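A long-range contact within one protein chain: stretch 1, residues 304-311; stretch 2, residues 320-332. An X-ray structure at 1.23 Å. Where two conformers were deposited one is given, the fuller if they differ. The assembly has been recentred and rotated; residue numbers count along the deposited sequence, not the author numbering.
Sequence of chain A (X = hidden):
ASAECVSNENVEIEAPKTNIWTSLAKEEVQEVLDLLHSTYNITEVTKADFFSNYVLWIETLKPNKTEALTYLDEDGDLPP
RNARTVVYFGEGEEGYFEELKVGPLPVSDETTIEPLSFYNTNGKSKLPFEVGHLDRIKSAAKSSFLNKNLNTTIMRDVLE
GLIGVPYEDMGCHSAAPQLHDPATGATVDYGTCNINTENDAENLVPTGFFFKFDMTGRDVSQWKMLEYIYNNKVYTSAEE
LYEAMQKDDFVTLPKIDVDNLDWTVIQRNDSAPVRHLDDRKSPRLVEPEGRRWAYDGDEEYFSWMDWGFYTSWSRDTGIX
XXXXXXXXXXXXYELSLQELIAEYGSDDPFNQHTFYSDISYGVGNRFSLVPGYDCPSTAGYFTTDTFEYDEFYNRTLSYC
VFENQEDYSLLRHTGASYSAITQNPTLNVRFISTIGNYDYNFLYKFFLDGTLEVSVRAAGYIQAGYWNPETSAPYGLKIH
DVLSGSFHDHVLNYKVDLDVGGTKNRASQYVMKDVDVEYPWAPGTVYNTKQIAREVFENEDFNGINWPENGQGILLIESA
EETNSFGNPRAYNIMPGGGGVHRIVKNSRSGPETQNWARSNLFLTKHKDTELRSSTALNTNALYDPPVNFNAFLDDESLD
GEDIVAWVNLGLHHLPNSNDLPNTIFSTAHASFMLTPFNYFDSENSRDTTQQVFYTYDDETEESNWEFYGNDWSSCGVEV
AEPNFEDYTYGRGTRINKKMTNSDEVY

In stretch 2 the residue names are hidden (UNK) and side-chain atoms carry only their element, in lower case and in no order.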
# COMPACT_ATOMS: atom_id res chain seq x y z
N TRP A 304 -22.82 -8.65 -1.76
CA TRP A 304 -22.59 -7.44 -1.01
C TRP A 304 -22.58 -6.25 -1.95
O TRP A 304 -21.72 -6.16 -2.82
CB TRP A 304 -21.28 -7.51 -0.23
CG TRP A 304 -20.90 -6.21 0.45
CD1 TRP A 304 -21.34 -5.75 1.66
CD2 TRP A 304 -19.96 -5.24 -0.03
NE1 TRP A 304 -20.77 -4.54 1.96
CE2 TRP A 304 -19.90 -4.20 0.95
CE3 TRP A 304 -19.18 -5.12 -1.17
CZ2 TRP A 304 -19.10 -3.07 0.78
CZ3 TRP A 304 -18.40 -3.99 -1.31
CH2 TRP A 304 -18.35 -3.01 -0.35
N MET A 305 -23.50 -5.30 -1.72
CA MET A 305 -23.46 -4.01 -2.42
C MET A 305 -23.19 -4.16 -3.92
O MET A 305 -22.37 -3.44 -4.48
CB MET A 305 -22.45 -3.07 -1.75
CG MET A 305 -22.72 -2.87 -0.29
SD MET A 305 -24.35 -2.13 0.01
CE MET A 305 -24.65 -2.76 1.63
N ASP A 306 -23.98 -5.04 -4.55
CA ASP A 306 -24.00 -5.31 -5.98
C ASP A 306 -22.87 -6.21 -6.48
O ASP A 306 -22.78 -6.43 -7.69
CB ASP A 306 -24.08 -4.03 -6.84
CG ASP A 306 -25.44 -3.37 -6.78
OD1 ASP A 306 -25.51 -2.16 -7.08
OD2 ASP A 306 -26.44 -4.00 -6.49
N TRP A 307 -22.01 -6.69 -5.58
CA TRP A 307 -21.06 -7.75 -5.90
C TRP A 307 -21.69 -9.11 -5.66
O TRP A 307 -22.50 -9.28 -4.75
CB TRP A 307 -19.83 -7.65 -5.02
CG TRP A 307 -18.92 -6.50 -5.27
CD1 TRP A 307 -18.93 -5.31 -4.64
CD2 TRP A 307 -17.78 -6.49 -6.12
NE1 TRP A 307 -17.87 -4.54 -5.04
CE2 TRP A 307 -17.13 -5.25 -5.95
CE3 TRP A 307 -17.22 -7.40 -7.02
CZ2 TRP A 307 -15.94 -4.91 -6.63
CZ3 TRP A 307 -16.08 -7.08 -7.69
CH2 TRP A 307 -15.46 -5.84 -7.52
N GLY A 308 -21.27 -10.08 -6.46
CA GLY A 308 -21.60 -11.47 -6.23
C GLY A 308 -20.42 -12.35 -6.62
O GLY A 308 -19.65 -12.00 -7.53
N PHE A 309 -20.29 -13.51 -5.98
CA PHE A 309 -19.25 -14.48 -6.32
C PHE A 309 -19.48 -15.79 -5.58
O PHE A 309 -20.16 -15.80 -4.57
CB PHE A 309 -17.81 -13.96 -6.05
CG PHE A 309 -17.56 -13.51 -4.64
CD1 PHE A 309 -17.70 -12.17 -4.31
CD2 PHE A 309 -17.27 -14.42 -3.62
CE1 PHE A 309 -17.51 -11.75 -2.99
CE2 PHE A 309 -17.07 -13.99 -2.30
CZ PHE A 309 -17.20 -12.66 -1.99
N TYR A 310 -18.86 -16.84 -6.09
CA TYR A 310 -18.79 -18.12 -5.42
C TYR A 310 -17.39 -18.36 -4.93
O TYR A 310 -16.42 -17.95 -5.57
CB TYR A 310 -19.15 -19.26 -6.39
CG TYR A 310 -20.51 -19.16 -7.03
CD1 TYR A 310 -20.69 -18.40 -8.18
CD2 TYR A 310 -21.58 -19.90 -6.58
CE1 TYR A 310 -21.94 -18.32 -8.79
CE2 TYR A 310 -22.84 -19.82 -7.20
CZ TYR A 310 -22.99 -19.04 -8.31
OH TYR A 310 -24.23 -18.96 -8.91
N THR A 311 -17.28 -19.07 -3.81
CA THR A 311 -15.97 -19.52 -3.34
C THR A 311 -15.83 -21.04 -3.49
O THR A 311 -16.80 -21.78 -3.56
CB THR A 311 -15.71 -19.18 -1.86
OG1 THR A 311 -16.62 -19.92 -1.06
CG2 THR A 311 -15.90 -17.68 -1.57
N UNK A 320 -10.49 -20.07 -3.65
CA UNK A 320 -10.55 -19.50 -5.00
C UNK A 320 -11.94 -18.85 -5.13
O UNK A 320 -12.89 -19.17 -4.41
c UNK A 320 -10.50 -20.60 -6.06
o UNK A 320 -9.26 -21.21 -6.13
N UNK A 321 -12.04 -17.95 -6.12
CA UNK A 321 -13.26 -17.23 -6.41
C UNK A 321 -13.66 -17.47 -7.86
O UNK A 321 -12.81 -17.38 -8.75
c UNK A 321 -11.36 -15.37 -4.41
c UNK A 321 -13.65 -15.01 -3.88
c UNK A 321 -13.06 -15.73 -6.20
c UNK A 321 -12.01 -14.71 -2.19
c UNK A 321 -12.70 -15.36 -4.80
c UNK A 321 -13.31 -14.70 -2.57
c UNK A 321 -11.02 -15.07 -3.11
N UNK A 322 -14.96 -17.67 -8.08
CA UNK A 322 -15.48 -17.87 -9.42
C UNK A 322 -16.67 -16.98 -9.67
O UNK A 322 -17.47 -16.67 -8.76
c UNK A 322 -12.94 -21.67 -8.80
c UNK A 322 -12.94 -21.22 -11.13
c UNK A 322 -14.11 -20.88 -8.67
c UNK A 322 -14.66 -20.24 -9.78
c UNK A 322 -15.85 -19.36 -9.65
o UNK A 322 -11.29 -22.64 -10.23
c UNK A 322 -12.40 -21.85 -10.04
c UNK A 322 -14.05 -20.44 -10.99
N UNK A 323 -16.82 -16.59 -10.94
CA UNK A 323 -17.99 -15.79 -11.36
C UNK A 323 -18.16 -14.52 -10.56
O UNK A 323 -19.22 -14.24 -10.01
c UNK A 323 -19.27 -16.65 -11.33
o UNK A 323 -20.11 -15.43 -13.21
o UNK A 323 -21.56 -16.30 -11.81
c UNK A 323 -20.37 -16.09 -12.17
N UNK A 324 -17.09 -13.74 -10.46
CA UNK A 324 -17.13 -12.48 -9.74
C UNK A 324 -17.87 -11.47 -10.59
O UNK A 324 -17.42 -11.13 -11.69
c UNK A 324 -15.92 -10.63 -8.57
c UNK A 324 -14.94 -12.95 -8.59
c UNK A 324 -13.55 -12.52 -8.22
c UNK A 324 -15.74 -11.93 -9.38
N UNK A 325 -19.01 -11.03 -10.09
CA UNK A 325 -19.84 -10.06 -10.78
C UNK A 325 -19.97 -8.76 -10.00
O UNK A 325 -19.94 -8.76 -8.77
c UNK A 325 -21.17 -11.98 -11.75
c UNK A 325 -21.27 -10.63 -11.01
o UNK A 325 -21.96 -10.77 -9.77
N UNK A 326 -20.14 -7.67 -10.73
CA UNK A 326 -20.43 -6.36 -10.12
C UNK A 326 -21.53 -5.71 -10.95
O UNK A 326 -21.45 -5.68 -12.19
c UNK A 326 -19.68 -1.75 -9.53
c UNK A 326 -19.74 -4.09 -8.07
c UNK A 326 -19.97 -1.69 -8.20
c UNK A 326 -20.01 -2.87 -7.47
c UNK A 326 -19.40 -2.98 -10.14
c UNK A 326 -19.17 -5.48 -10.04
c UNK A 326 -19.44 -4.15 -9.41
N UNK A 327 -22.57 -5.26 -10.28
CA UNK A 327 -23.76 -4.69 -10.94
C UNK A 327 -24.25 -5.55 -12.09
O UNK A 327 -24.56 -5.05 -13.18
n UNK A 327 -24.77 -0.06 -8.56
c UNK A 327 -23.37 -2.34 -10.08
c UNK A 327 -23.39 -0.03 -9.13
c UNK A 327 -23.31 -0.86 -10.41
c UNK A 327 -23.51 -3.22 -11.32
N UNK A 328 -24.28 -6.86 -11.85
CA UNK A 328 -24.90 -7.80 -12.78
C UNK A 328 -24.05 -8.25 -13.95
O UNK A 328 -24.54 -8.96 -14.81
N UNK A 329 -22.78 -7.84 -14.00
CA UNK A 329 -21.90 -8.25 -15.06
C UNK A 329 -20.68 -8.96 -14.49
O UNK A 329 -20.06 -8.46 -13.55
o UNK A 329 -21.73 -5.41 -18.65
c UNK A 329 -22.56 -6.25 -16.56
c UNK A 329 -22.01 -5.15 -17.46
o UNK A 329 -21.79 -4.04 -16.98
c UNK A 329 -21.43 -7.04 -15.90
N UNK A 330 -20.30 -10.09 -15.08
CA UNK A 330 -19.08 -10.76 -14.69
C UNK A 330 -17.88 -9.91 -15.11
O UNK A 330 -17.78 -9.51 -16.25
c UNK A 330 -17.57 -14.20 -15.82
n UNK A 330 -18.78 -14.98 -15.60
c UNK A 330 -18.96 -12.11 -15.40
c UNK A 330 -17.73 -12.88 -15.05
n UNK A 330 -19.69 -14.84 -17.73
n UNK A 330 -20.88 -15.78 -16.02
c UNK A 330 -19.79 -15.18 -16.46
N UNK A 331 -16.99 -9.67 -14.16
CA UNK A 331 -15.68 -9.08 -14.44
C UNK A 331 -14.53 -10.08 -14.38
O UNK A 331 -13.54 -9.89 -15.06
c UNK A 331 -16.36 -6.71 -13.89
c UNK A 331 -15.39 -7.85 -13.58
c UNK A 331 -14.64 -7.15 -11.28
c UNK A 331 -15.36 -8.17 -12.09
N UNK A 332 -14.68 -11.13 -13.56
CA UNK A 332 -13.59 -12.12 -13.42
C UNK A 332 -14.24 -13.52 -13.37
O UNK A 332 -15.06 -13.79 -12.49
c UNK A 332 -11.76 -13.05 -11.91
c UNK A 332 -12.09 -10.56 -12.11
c UNK A 332 -12.77 -11.90 -12.11
O HOH W 1 -23.50 -8.41 -9.41
O HOH W 2 -24.03 -17.54 -11.29

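Position 320 carries one carbon and one oxygen, pointing sideways and touching nothing on stretch 1: Ser-320. Its backbone does the work, its O taking a CA-H...O contact from Thr-311 CA at 3.3 Å.

At 321 one carbon leads to a plain six-carbon ring, so Phe-321. It presents its edge to the face of the Phe-309 ring, with Phe-309 CD2 to Phe-321 CD2 at 3.7 Å.

Position 322 has the same ring bearing an oxygen: Tyr-322. Here the backbone pairs both ways, Tyr-310 N to Tyr-322 O at 3.0 Å and Tyr-322 N to Tyr-310 O at 2.9 Å.

At 323 two carbons, the second carrying two oxygens, are a carboxylate on a short stem: Asp-323. Through water 2 its OD1 also reaches Tyr-310 OH, each leg 2.8 Å. The chain turns a corner here, and the register slips by one between Gly-308 and Tyr-310, a beta bulge.

Position 324 has four carbons forked at the first, one arm two long: Ile-324. Its CG2 meets the edge of the Trp-307 ring, 3.7 Å from CZ3.

At 325 one carbon holds an oxygen and a carbon. Thr-325 lies opposite Gly-308, where an ideal CB would sit only 3.1 Å from Thr-325 OG1, a tight fit that glycine avoids. Thr-325 N to Gly-308 O is 2.8 Å and Gly-308 N to Thr-325 O 3.0 Å, both hydrogen bonds.

Position 326 is another unsubstituted ring, Phe-326; its CB lies over the Trp-307 six-membered ring, 4.2 Å from the centroid.

Four carbons in a row ending in nitrogen at 327 make Lys-327, whose NZ forms a salt bridge with Asp-306 OD1 at 2.7 Å; its N donates to Asp-306 O at 2.8 Å.

Position 328 has no side chain: Gly-328, with the positive phi that glycine favours, in a type I' turn.

At 329 three carbons end in two oxygens, Glu-329, clear of stretch 1. At 330 three carbons, a nitrogen and a carbon with two more nitrogens give Arg-330, whose NE and NH2 donate to Asp-323 OD2 at 2.8 and 2.9 Å in a salt bridge.

Position 331 is again forked with a two-carbon arm: Ile-331, its CD1 3.9 Å from Trp-307 CZ3. At 332 one carbon carries two others: Val-332, out of reach.

The rules are legible: antiparallel backbone ladders on both sides of a bulge set the register, aromatic and aliphatic packing around Trp-307 and Phe-309 fills the contact, and a salt bridge ties Asp-306 to the turn.

Stretch 2 (320-332) SFYDITFKGERIV
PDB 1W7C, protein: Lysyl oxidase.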